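Local atomic coordinates of LYND (Lyngbya aestuarii, PDB entry 4V1T), a protein that probably catalyses the ATP-dependent cyclodehydration of cysteine residues in a precursor peptide to thiazolines, as a YcaO-family heterocyclase. Residues T82-L88 and A102-A107; P11-V15 and L26-H32; T126-L130 and L253-L257; L110-L116 and G138-P144. All blocks are in the same frame, centred on the assembly; numbering follows the deposited sequence.

In the fold
All four contacts are partly buried, between core and surface. Interaction 4 is the most extensive and has the largest number of exposed residues. Interaction 2 lies in the winged helix-turn-helix region, within a small antiparallel sheet, and reaches the second subunit and another protein chain. Interaction 1 follows it in sequence and joins the end of strand 81-83 to helix 103-109. Interactions 3 and 4 share a beta-alpha-beta unit: interaction 4 pairs its two strands, and interaction 3 sets its helix against helix 250-275. They touch where V127 and L130 meet L116. Backbone hydrogen bonds hold interactions 2 and 4. Interactions 1 and 3 rely mainly on apolar side chains.

Interaction 1: T82-L88 and A102-A107; sequences TEAAPEL and APPVAA
A85 and P104 bring their CA atoms within 4.6 Å as the chain leaving strand 81-83 passes the first turn of helix 103-109. The chain then bends in a type I beta turn from A85 to L88. A85 puts its CB over the peptide link between the two prolines, 3.5 Å from P103 C. The same methyl also meets P103 CB and A107 CB. L88 closes the turn and points its side chain at the helix. Its CD1 lies 3.3 Å from P103 O, which already accepts the helical bond from A107 N, and 3.9 Å from A107 CB. On the strand side, E83 O sits against both rings, with P104 CD at 3.2 Å. T82 OG1 reaches toward the P103 ring and lies 3.6 Å from its CD. With OG1 anti to the backbone N (chi1 -175°), the hydroxyl also donates to E83 O at 3.3 Å. E87 adds its CG against A107 CB. The strand is tied by backbone bonds to strand 6-9, and P103 touches A93 of helix 90-98. The two prolines bring no N-H groups, so the contact rests on van der Waals packing of methyls and rings, with carbonyl oxygens set against carbon.

Interaction 2: P11-V15 and L26-H32; sequences PHFHV and LGEQANH
L26 O accepts a nearly straight hydrogen bond from H14 N, 2.7 Å long (N-H...O angle 167°). F13 CA adds a weaker CA-H...O contact to L26 O at 3.5 Å. The return bond runs from L26 N to H14 O at 2.9 Å, which makes H14 and L26 an antiparallel hydrogen-bonded pair. Their side chains lie alongside on one face of the sheet, and L26 CD1 meets the edge of the H14 ring at CD2. H14 NE2 is hydrogen-bonded to E16 OE1. The pair belongs to the small antiparallel sheet of strands 14-18, 22-26 and 31-35 in the winged helix-turn-helix region. H32, on the third strand, pairs with a strand of another protein chain, so the sheet runs on across that interface. This is consistent with docking of a precursor peptide. F13 reaches across to H32, its CZ 3.3 Å from H32 ND1. The two rings meet obliquely, with planes at 79°. The edge of the F13 ring also faces A30 O, 3.8 Å from CE1, and G27 N. H12 CE1 lies over one face of this ring, toward its rim. Two waters bridge H12 to the 27-30 loop, which joins strands 22-26 and 31-35. Water 1 joins H12 O to E28 N. Water 2 takes a bond from Q29 N at 3.1 Å and a weak one from H12 ND1 at 3.4 Å. From the same loop, the E28 carboxylate forms a salt bridge with K184 of the second subunit.

Interaction 3: T126-L130 and L253-L257; sequences TVAAL and LQTGL
L257 carries the apolar part of this helix-helix contact and touches three residues of the 126-130 segment. Its CD1 lies 3.8 Å from A129 CB. The same methyl rests 3.9 Å from T126 O and also approaches T126 CG2. The other branch, CD2, meets L130 CB at 4.1 Å. With CG anti to the carbonyl carbon (chi1 -64°), the branched end lies against the facing helix. L130 answers by reaching back: its CD1 is 3.3 Å from L257 O. At the N-terminal end of the two segments, the L253 and T126 side chains cross obliquely, with CD2 of L253 4.0 Å from OG1 of T126. That hydroxyl has its polar partner in S123 OG.

The polar part consists of one water bridge. Water 3 donates to A129 O at 2.9 Å and accepts from Q254 NE2 at 3.0 Å. The Q254 chain bends at chi2 (-72°), and its amide nitrogen comes over the A129 methyl as well as to the water. The other end of the amide, OE1, is bonded to Q258 NE2 of the same helix. The water bridges the two helices.

The two segment axes cross at -50°, 10.3 Å apart at closest approach. Helix 124-135 is the connecting helix of a beta-alpha-beta unit. Toward the sheet, V127 and L130 pack on L116 of strand 114-118 and L157 of strand 154-157. Helix 250-275 places L253 and L257 on P185, and Q254 and T255 touch Q258 of the second subunit.

Interaction 4: L110-L116 and G138-P144; sequences LRQPVTL and GISVQTP
L110 O and G138 O approach to 3.1 Å although both are acceptors. Water 4 sits near this pair. It donates to L110 O at 2.6 Å and takes a bond from S140 N. The contact joins the two parallel strands of a beta-alpha-beta unit, strands 114-118 and 141-142, at the edge of the mixed sheet. G138 has positive phi and closes the connecting helix 124-135 in a Schellman motif. Two backbone bonds then tie the strands. V114 N donates to S140 O at 3.1 Å, in the carbonyl plane. Q142 N donates to V114 O at 2.7 Å, close to the line of the carbonyl bond (C=O...N angle 170°). V141 CA makes a CA-H...O contact with V114 O, which thus meets two partners.

The L110 and I139 side chains cross at about a right angle, CD2 3.9 Å from CG1. I139 packs toward A265 and I268 of helix 250-275. L116 CG meets V141 CG1 at 3.6 Å, again crosswise, and both residues pack toward helix 124-135. CG1 of V141 is anti to the backbone N (chi1 -178°), which carries it toward L116. T115 and Q142 lie on the opposite face from V114 and V141. Q142 runs alongside P113, NE2 3.6 Å from its CB. T115 OG1 is bonded to N154 OD1. Beyond the paired residues, P144 lays its ring against the other strand, with CD 3.3 Å from L116 O.

Interaction 1: T82-L88 and A102-A107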
# COMPACT_ATOMS: atom_id res chain seq x y z
N THR B 82 18.81 -16.71 29.43
CA THR B 82 19.66 -15.54 29.66
C THR B 82 19.95 -15.35 31.13
O THR B 82 19.27 -15.89 32.00
CB THR B 82 19.01 -14.25 29.09
OG1 THR B 82 19.92 -13.15 29.22
CG2 THR B 82 17.70 -13.91 29.81
N GLU B 83 20.99 -14.57 31.40
CA GLU B 83 21.30 -14.13 32.74
C GLU B 83 20.26 -13.10 33.16
O GLU B 83 19.85 -12.25 32.36
CB GLU B 83 22.70 -13.51 32.76
CG GLU B 83 23.46 -13.66 34.06
CD GLU B 83 24.71 -12.80 34.09
OE1 GLU B 83 25.15 -12.36 33.00
OE2 GLU B 83 25.23 -12.55 35.19
N ALA B 84 19.82 -13.15 34.42
CA ALA B 84 18.89 -12.14 34.92
C ALA B 84 19.66 -10.92 35.42
O ALA B 84 20.77 -11.05 35.95
CB ALA B 84 18.02 -12.71 36.01
N ALA B 85 19.07 -9.74 35.25
CA ALA B 85 19.66 -8.49 35.73
C ALA B 85 18.92 -8.02 36.98
O ALA B 85 17.81 -7.51 36.88
CB ALA B 85 19.59 -7.42 34.66
N PRO B 86 19.54 -8.20 38.16
CA PRO B 86 18.85 -7.89 39.42
C PRO B 86 18.34 -6.46 39.52
O PRO B 86 17.33 -6.22 40.17
CB PRO B 86 19.93 -8.14 40.48
CG PRO B 86 20.89 -9.07 39.85
CD PRO B 86 20.90 -8.73 38.39
N GLU B 87 19.03 -5.54 38.86
CA GLU B 87 18.72 -4.12 38.99
C GLU B 87 17.55 -3.68 38.13
O GLU B 87 17.14 -2.53 38.18
CB GLU B 87 19.95 -3.26 38.67
CG GLU B 87 20.62 -3.56 37.35
CD GLU B 87 21.71 -4.60 37.47
OE1 GLU B 87 22.78 -4.29 38.03
OE2 GLU B 87 21.49 -5.74 37.02
N LEU B 88 17.01 -4.60 37.34
CA LEU B 88 15.86 -4.29 36.48
C LEU B 88 14.59 -4.98 36.98
O LEU B 88 14.64 -6.13 37.41
CB LEU B 88 16.13 -4.74 35.05
CG LEU B 88 17.26 -4.06 34.29
CD1 LEU B 88 17.42 -4.72 32.93
CD2 LEU B 88 17.02 -2.57 34.14
N ALA B 102 19.89 -9.11 26.11
CA ALA B 102 20.07 -9.71 27.44
C ALA B 102 19.90 -8.63 28.50
O ALA B 102 20.52 -7.58 28.41
CB ALA B 102 21.44 -10.36 27.56
N PRO B 103 19.05 -8.87 29.51
CA PRO B 103 18.77 -7.81 30.47
C PRO B 103 20.00 -7.21 31.17
O PRO B 103 20.00 -6.02 31.43
CB PRO B 103 17.82 -8.47 31.47
CG PRO B 103 17.83 -9.91 31.17
CD PRO B 103 18.20 -10.05 29.75
N PRO B 104 21.03 -8.02 31.49
CA PRO B 104 22.21 -7.37 32.08
C PRO B 104 22.93 -6.43 31.11
O PRO B 104 23.53 -5.45 31.54
CB PRO B 104 23.11 -8.55 32.47
CG PRO B 104 22.64 -9.68 31.65
CD PRO B 104 21.17 -9.49 31.49
N VAL B 105 22.87 -6.75 29.82
CA VAL B 105 23.42 -5.85 28.79
C VAL B 105 22.62 -4.56 28.70
O VAL B 105 23.19 -3.48 28.56
CB VAL B 105 23.45 -6.53 27.41
CG1 VAL B 105 23.84 -5.54 26.32
CG2 VAL B 105 24.41 -7.72 27.41
N ALA B 106 21.30 -4.68 28.78
CA ALA B 106 20.42 -3.51 28.73
C ALA B 106 20.65 -2.62 29.93
O ALA B 106 20.67 -1.40 29.81
CB ALA B 106 18.96 -3.95 28.67
N ALA B 107 20.82 -3.23 31.10
CA ALA B 107 21.02 -2.48 32.33
C ALA B 107 22.28 -1.62 32.26
O ALA B 107 22.30 -0.48 32.73
CB ALA B 107 21.10 -3.43 33.51

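Interaction 2: P11-V15 and L26-H32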
# COMPACT_ATOMS: atom_id res chain seq x y z
N PRO B 11 12.28 -12.95 30.25
CA PRO B 11 11.08 -12.64 31.03
C PRO B 11 9.89 -12.10 30.26
O PRO B 11 8.85 -11.86 30.86
CB PRO B 11 11.58 -11.59 32.03
CG PRO B 11 12.71 -10.93 31.34
CD PRO B 11 13.37 -12.00 30.52
N HIS B 12 10.02 -11.94 28.94
CA HIS B 12 8.88 -11.47 28.16
C HIS B 12 7.98 -12.65 27.81
O HIS B 12 6.86 -12.47 27.35
CB HIS B 12 9.35 -10.73 26.90
CG HIS B 12 10.03 -11.59 25.88
ND1 HIS B 12 9.33 -12.28 24.92
CD2 HIS B 12 11.34 -11.84 25.65
CE1 HIS B 12 10.18 -12.93 24.15
NE2 HIS B 12 11.40 -12.68 24.56
N PHE B 13 8.46 -13.86 28.08
CA PHE B 13 7.67 -15.07 27.88
C PHE B 13 6.86 -15.43 29.12
O PHE B 13 7.38 -15.42 30.23
CB PHE B 13 8.56 -16.25 27.50
CG PHE B 13 9.07 -16.20 26.09
CD1 PHE B 13 8.20 -15.97 25.03
CD2 PHE B 13 10.42 -16.39 25.82
CE1 PHE B 13 8.67 -15.92 23.74
CE2 PHE B 13 10.89 -16.34 24.52
CZ PHE B 13 10.02 -16.10 23.48
N HIS B 14 5.59 -15.75 28.92
CA HIS B 14 4.82 -16.46 29.92
C HIS B 14 5.05 -17.96 29.69
O HIS B 14 4.81 -18.47 28.60
CB HIS B 14 3.33 -16.11 29.81
CG HIS B 14 2.44 -17.05 30.53
ND1 HIS B 14 2.57 -17.32 31.88
CD2 HIS B 14 1.40 -17.80 30.10
CE1 HIS B 14 1.65 -18.20 32.24
NE2 HIS B 14 0.92 -18.50 31.18
N VAL B 15 5.52 -18.64 30.73
CA VAL B 15 5.84 -20.05 30.65
C VAL B 15 4.63 -20.90 31.04
O VAL B 15 4.14 -20.80 32.16
CB VAL B 15 7.04 -20.40 31.57
CG1 VAL B 15 7.30 -21.90 31.59
CG2 VAL B 15 8.28 -19.66 31.10
N LEU B 26 4.77 -18.20 25.74
CA LEU B 26 3.82 -17.28 25.14
C LEU B 26 4.28 -15.84 25.32
O LEU B 26 4.50 -15.39 26.43
CB LEU B 26 2.43 -17.48 25.74
CG LEU B 26 1.91 -18.91 25.61
CD1 LEU B 26 0.67 -19.11 26.47
CD2 LEU B 26 1.61 -19.25 24.16
N GLY B 27 4.44 -15.15 24.20
CA GLY B 27 4.83 -13.76 24.18
C GLY B 27 3.80 -12.93 23.44
O GLY B 27 2.96 -13.46 22.71
N GLU B 28 3.89 -11.61 23.62
CA GLU B 28 2.95 -10.69 23.00
C GLU B 28 3.17 -10.62 21.49
O GLU B 28 2.22 -10.38 20.73
CB GLU B 28 3.10 -9.30 23.62
CG GLU B 28 1.84 -8.47 23.55
CD GLU B 28 1.96 -7.14 24.27
OE1 GLU B 28 2.76 -7.03 25.22
OE2 GLU B 28 1.24 -6.20 23.88
N GLN B 29 4.41 -10.81 21.06
CA GLN B 29 4.77 -10.68 19.65
C GLN B 29 5.36 -11.96 19.03
O GLN B 29 5.67 -11.99 17.85
CB GLN B 29 5.73 -9.52 19.50
CG GLN B 29 5.08 -8.19 19.87
CD GLN B 29 5.96 -7.01 19.62
OE1 GLN B 29 6.59 -6.91 18.57
NE2 GLN B 29 6.02 -6.09 20.58
N ALA B 30 5.52 -13.00 19.83
CA ALA B 30 5.97 -14.28 19.30
C ALA B 30 5.68 -15.40 20.30
O ALA B 30 5.67 -15.20 21.52
CB ALA B 30 7.46 -14.22 18.98
N ASN B 31 5.42 -16.59 19.77
CA ASN B 31 5.11 -17.76 20.57
C ASN B 31 6.07 -18.90 20.24
O ASN B 31 6.45 -19.07 19.08
CB ASN B 31 3.67 -18.20 20.33
CG ASN B 31 2.66 -17.24 20.92
OD1 ASN B 31 2.86 -16.73 22.02
ND2 ASN B 31 1.57 -17.00 20.21
N HIS B 32 6.46 -19.66 21.25
CA HIS B 32 7.39 -20.78 21.08
C HIS B 32 6.94 -22.01 21.86
O HIS B 32 6.28 -21.91 22.90
CB HIS B 32 8.79 -20.39 21.54
CG HIS B 32 9.43 -19.35 20.69
ND1 HIS B 32 9.25 -18.00 20.89
CD2 HIS B 32 10.27 -19.45 19.63
CE1 HIS B 32 9.94 -17.32 20.00
NE2 HIS B 32 10.57 -18.17 19.22
O HOH W 1 5.38 -10.80 26.25
O HOH W 2 6.95 -11.41 22.69

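Interaction 3: T126-L130 and L253-L257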
# COMPACT_ATOMS: atom_id res chain seq x y z
N THR B 126 9.47 22.00 30.07
CA THR B 126 9.36 20.97 29.06
C THR B 126 10.62 20.12 29.04
O THR B 126 10.56 18.90 28.92
CB THR B 126 9.11 21.57 27.66
OG1 THR B 126 7.79 22.12 27.61
CG2 THR B 126 9.24 20.50 26.56
N VAL B 127 11.77 20.78 29.14
CA VAL B 127 13.05 20.10 29.22
C VAL B 127 13.11 19.26 30.50
O VAL B 127 13.64 18.15 30.51
CB VAL B 127 14.23 21.09 29.19
CG1 VAL B 127 15.55 20.37 29.41
CG2 VAL B 127 14.26 21.84 27.86
N ALA B 128 12.55 19.80 31.56
CA ALA B 128 12.54 19.13 32.86
C ALA B 128 11.62 17.90 32.84
O ALA B 128 11.91 16.90 33.48
CB ALA B 128 12.11 20.10 33.95
N ALA B 129 10.52 17.99 32.10
CA ALA B 129 9.58 16.88 32.00
C ALA B 129 10.20 15.68 31.28
O ALA B 129 10.04 14.54 31.72
CB ALA B 129 8.31 17.31 31.28
N LEU B 130 10.90 15.95 30.18
CA LEU B 130 11.59 14.89 29.46
C LEU B 130 12.65 14.27 30.34
O LEU B 130 12.84 13.06 30.31
CB LEU B 130 12.22 15.42 28.17
CG LEU B 130 12.99 14.38 27.33
CD1 LEU B 130 12.10 13.20 26.97
CD2 LEU B 130 13.55 15.01 26.07
N LEU B 253 1.68 16.81 24.66
CA LEU B 253 3.07 17.10 25.02
C LEU B 253 3.71 15.88 25.69
O LEU B 253 4.76 15.42 25.28
CB LEU B 253 3.16 18.31 25.94
CG LEU B 253 4.55 18.66 26.47
CD1 LEU B 253 5.50 18.99 25.33
CD2 LEU B 253 4.48 19.83 27.45
N GLN B 254 3.06 15.39 26.73
CA GLN B 254 3.56 14.26 27.49
C GLN B 254 3.61 12.99 26.64
O GLN B 254 4.51 12.18 26.80
CB GLN B 254 2.70 14.03 28.74
CG GLN B 254 3.12 14.85 29.95
CD GLN B 254 4.43 14.36 30.56
OE1 GLN B 254 4.67 13.15 30.66
NE2 GLN B 254 5.27 15.29 30.97
N THR B 255 2.66 12.83 25.73
CA THR B 255 2.68 11.72 24.79
C THR B 255 3.95 11.75 23.95
O THR B 255 4.57 10.72 23.71
CB THR B 255 1.46 11.75 23.84
OG1 THR B 255 0.27 11.41 24.56
CG2 THR B 255 1.63 10.75 22.70
N GLY B 256 4.34 12.94 23.52
CA GLY B 256 5.53 13.11 22.71
C GLY B 256 6.83 12.89 23.48
O GLY B 256 7.78 12.31 22.95
N LEU B 257 6.88 13.36 24.72
CA LEU B 257 8.10 13.27 25.51
C LEU B 257 8.35 11.84 26.02
O LEU B 257 9.49 11.39 26.09
CB LEU B 257 8.02 14.24 26.68
CG LEU B 257 7.96 15.72 26.31
CD1 LEU B 257 7.75 16.58 27.55
CD2 LEU B 257 9.19 16.17 25.55
O HOH W 3 7.38 13.86 32.51

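Interaction 4: L110-L116 and G138-P144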
# COMPACT_ATOMS: atom_id res chain seq x y z
N LEU B 110 21.86 1.39 29.77
CA LEU B 110 21.00 2.43 30.31
C LEU B 110 21.73 3.39 31.25
O LEU B 110 21.20 4.45 31.59
CB LEU B 110 19.80 1.80 31.03
CG LEU B 110 18.73 1.13 30.17
CD1 LEU B 110 17.70 0.45 31.05
CD2 LEU B 110 18.04 2.13 29.27
N ARG B 111 22.95 3.03 31.65
CA ARG B 111 23.76 3.88 32.54
C ARG B 111 24.46 4.99 31.78
O ARG B 111 25.08 5.86 32.38
CB ARG B 111 24.82 3.04 33.26
CG ARG B 111 24.26 2.05 34.25
CD ARG B 111 25.37 1.29 34.96
NE ARG B 111 24.85 0.27 35.85
CZ ARG B 111 23.66 0.30 36.45
NH1 ARG B 111 22.83 1.32 36.26
NH2 ARG B 111 23.28 -0.69 37.25
N GLN B 112 24.38 4.96 30.45
CA GLN B 112 24.99 6.00 29.63
C GLN B 112 24.24 7.32 29.80
O GLN B 112 23.03 7.36 29.59
CB GLN B 112 24.98 5.59 28.16
CG GLN B 112 25.88 4.43 27.81
CD GLN B 112 25.66 3.94 26.39
OE1 GLN B 112 26.44 4.23 25.50
NE2 GLN B 112 24.57 3.20 26.18
N PRO B 113 24.95 8.39 30.19
CA PRO B 113 24.24 9.65 30.34
C PRO B 113 23.91 10.30 28.99
O PRO B 113 24.56 10.03 27.98
CB PRO B 113 25.21 10.52 31.14
CG PRO B 113 26.55 9.95 30.87
CD PRO B 113 26.37 8.49 30.58
N VAL B 114 22.88 11.15 29.00
CA VAL B 114 22.40 11.86 27.82
C VAL B 114 22.37 13.36 28.12
O VAL B 114 22.31 13.77 29.29
CB VAL B 114 21.01 11.32 27.43
CG1 VAL B 114 20.12 12.37 26.80
CG2 VAL B 114 21.15 10.11 26.52
N THR B 115 22.42 14.19 27.08
CA THR B 115 22.24 15.63 27.23
C THR B 115 21.00 16.09 26.50
O THR B 115 20.69 15.58 25.42
CB THR B 115 23.46 16.44 26.73
OG1 THR B 115 23.68 16.17 25.34
CG2 THR B 115 24.71 16.08 27.52
N LEU B 116 20.29 17.04 27.10
CA LEU B 116 19.14 17.69 26.48
C LEU B 116 19.50 19.13 26.13
O LEU B 116 20.21 19.80 26.89
CB LEU B 116 17.92 17.68 27.40
CG LEU B 116 17.52 16.34 28.02
CD1 LEU B 116 16.15 16.46 28.68
CD2 LEU B 116 17.52 15.22 27.00
N GLY B 138 15.40 4.92 33.90
CA GLY B 138 16.77 4.63 34.29
C GLY B 138 17.85 5.41 33.56
O GLY B 138 19.03 5.13 33.73
N ILE B 139 17.46 6.40 32.76
CA ILE B 139 18.42 7.17 31.99
C ILE B 139 18.67 8.51 32.66
O ILE B 139 17.72 9.25 32.94
CB ILE B 139 17.93 7.38 30.54
CG1 ILE B 139 17.86 6.03 29.83
CG2 ILE B 139 18.87 8.29 29.78
CD1 ILE B 139 17.13 6.06 28.51
N SER B 140 19.94 8.82 32.92
CA SER B 140 20.31 10.06 33.59
C SER B 140 20.63 11.15 32.58
O SER B 140 21.12 10.88 31.48
CB SER B 140 21.52 9.83 34.50
OG SER B 140 22.60 9.31 33.76
N VAL B 141 20.38 12.40 32.97
CA VAL B 141 20.55 13.55 32.11
C VAL B 141 21.62 14.49 32.64
O VAL B 141 21.74 14.70 33.85
CB VAL B 141 19.24 14.34 31.98
CG1 VAL B 141 19.41 15.52 31.03
CG2 VAL B 141 18.11 13.42 31.53
N GLN B 142 22.40 15.05 31.72
CA GLN B 142 23.36 16.11 32.04
C GLN B 142 23.13 17.31 31.14
O GLN B 142 22.50 17.19 30.09
CB GLN B 142 24.78 15.60 31.89
CG GLN B 142 25.14 14.54 32.92
CD GLN B 142 26.59 14.14 32.85
OE1 GLN B 142 27.45 14.94 32.46
NE2 GLN B 142 26.87 12.92 33.25
N THR B 143 23.64 18.47 31.53
CA THR B 143 23.47 19.67 30.72
C THR B 143 24.67 19.81 29.78
O THR B 143 25.81 19.58 30.20
CB THR B 143 23.31 20.94 31.59
OG1 THR B 143 24.60 21.47 31.91
CG2 THR B 143 22.54 20.63 32.87
N PRO B 144 24.43 20.18 28.51
CA PRO B 144 25.54 20.27 27.57
C PRO B 144 26.33 21.56 27.75
O PRO B 144 25.81 22.52 28.33
CB PRO B 144 24.83 20.25 26.22
CG PRO B 144 23.58 21.02 26.49
CD PRO B 144 23.18 20.67 27.91
O HOH W 4 21.97 6.86 32.01
O HOH W 5 23.97 6.88 34.73